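Local coordinates for protein alpha-glucosidase (PDB 5XFM) that hydrolyses beta-L-arabinopyranosides and alpha-galactosides as a bifunctional glycoside hydrolase of family 97, with a calcium ion bound in its structure, at residues 559-562 against 566-569. The protein carries 1 engineered substitution. Sequence-based numbering, arbitrary orientation.
Sequences FVDG and KYVV
The ring of Tyr567 carries Gly562 over one face and Asp561 at its edge. Gly562 CA stands 3.6 Å from the centroid of the Tyr567 ring, a CH-pi contact. OD2 of Asp561 lies in the ring plane and accepts a hydrogen bond from Tyr567 OH at 2.9 Å. One face of the Phe559 ring has the backbone N of Asp561 above its centre. The Tyr567 hydroxyl meets OD2 of Asp561 from above the carboxylate plane, 47° out of it. A chi1 of 73°, placing CG of Tyr567 between its backbone N and carbonyl carbon, folds the ring across the glycine. With an alanine at Tyr567 the Asp561 carboxylate would probably lose this donor, and Gly562 the ring that covers it. Asp561 N and Val560 N both donate to Val569 O, each at 3.0 Å; the bond from Asp561 is the straighter, 171° at the hydrogen. Val569 N returns a bond to Asp561 O at 2.8 Å, and CG1 of Val569 packs on Val560 CB, with Leu580 beside both valines. Val560 and Asp561 both facing Val569 make a classic beta bulge, here in the antiparallel hairpin of strands 556-563 and 567-574 at one edge of the C-terminal sheet.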
loop_
_atom_site.group_PDB
_atom_site.type_symbol
_atom_site.label_atom_id
_atom_site.label_comp_id
_atom_site.label_asym_id
_atom_site.label_seq_id
_atom_site.Cartn_x
_atom_site.Cartn_y
_atom_site.Cartn_z
ATOM N N PHE A 559 4.841 8.092 14.401
ATOM C CA PHE A 559 5.834 7.053 14.637
ATOM C C PHE A 559 6.513 7.294 15.974
ATOM O O PHE A 559 7.031 8.379 16.235
ATOM C CB PHE A 559 6.857 7.013 13.497
ATOM C CG PHE A 559 7.978 6.033 13.712
ATOM C CD1 PHE A 559 7.737 4.666 13.678
ATOM C CD2 PHE A 559 9.279 6.476 13.915
ATOM C CE1 PHE A 559 8.771 3.756 13.867
ATOM C CE2 PHE A 559 10.321 5.573 14.101
ATOM C CZ PHE A 559 10.065 4.210 14.078
ATOM N N VAL A 560 6.486 6.277 16.826
ATOM C CA VAL A 560 7.039 6.382 18.168
ATOM C C VAL A 560 8.409 5.725 18.249
ATOM O O VAL A 560 9.373 6.340 18.699
ATOM C CB VAL A 560 6.102 5.730 19.203
ATOM C CG1 VAL A 560 6.631 5.947 20.609
ATOM C CG2 VAL A 560 4.693 6.290 19.065
ATOM N N ASP A 561 8.496 4.473 17.808
ATOM C CA ASP A 561 9.776 3.770 17.815
ATOM C C ASP A 561 9.709 2.543 16.924
ATOM O O ASP A 561 8.631 2.156 16.492
ATOM C CB ASP A 561 10.170 3.365 19.240
ATOM C CG ASP A 561 11.633 2.969 19.350
ATOM O OD1 ASP A 561 12.447 3.475 18.545
ATOM O OD2 ASP A 561 11.968 2.152 20.234
ATOM N N GLY A 562 10.858 1.938 16.637
ATOM C CA GLY A 562 10.869 0.709 15.867
ATOM C C GLY A 562 12.056 0.496 14.948
ATOM O O GLY A 562 12.898 1.375 14.753
ATOM N N LYS A 566 11.926 -6.089 13.009
ATOM C CA LYS A 566 12.328 -6.424 14.371
ATOM C C LYS A 566 11.250 -6.018 15.366
ATOM O O LYS A 566 10.771 -6.844 16.149
ATOM C CB LYS A 566 13.660 -5.757 14.704
ATOM C CG LYS A 566 14.848 -6.466 14.061
ATOM C CD LYS A 566 16.138 -5.688 14.241
ATOM C CE LYS A 566 17.344 -6.508 13.805
ATOM N NZ LYS A 566 17.842 -6.112 12.459
ATOM N N TYR A 567 10.846 -4.752 15.332
ATOM C CA TYR A 567 9.772 -4.316 16.223
ATOM C C TYR A 567 9.158 -3.025 15.721
ATOM O O TYR A 567 9.775 -2.306 14.944
ATOM C CB TYR A 567 10.282 -4.156 17.662
ATOM C CG TYR A 567 11.162 -2.951 17.916
ATOM C CD1 TYR A 567 12.495 -2.942 17.522
ATOM C CD2 TYR A 567 10.671 -1.838 18.588
ATOM C CE1 TYR A 567 13.308 -1.846 17.768
ATOM C CE2 TYR A 567 11.473 -0.743 18.845
ATOM C CZ TYR A 567 12.791 -0.750 18.427
ATOM O OH TYR A 567 13.593 0.339 18.675
ATOM N N VAL A 568 7.928 -2.744 16.134
ATOM C CA VAL A 568 7.297 -1.505 15.686
ATOM C C VAL A 568 6.353 -0.934 16.738
ATOM O O VAL A 568 5.588 -1.659 17.378
ATOM C CB VAL A 568 6.537 -1.702 14.339
ATOM C CG1 VAL A 568 5.424 -2.713 14.470
ATOM C CG2 VAL A 568 5.995 -0.371 13.830
ATOM N N VAL A 569 6.456 0.379 16.920
ATOM C CA VAL A 569 5.660 1.137 17.880
ATOM C C VAL A 569 5.112 2.407 17.245
ATOM O O VAL A 569 5.884 3.327 16.929
ATOM C CB VAL A 569 6.490 1.552 19.122
ATOM C CG1 VAL A 569 5.586 2.104 20.210
ATOM C CG2 VAL A 569 7.322 0.388 19.642
#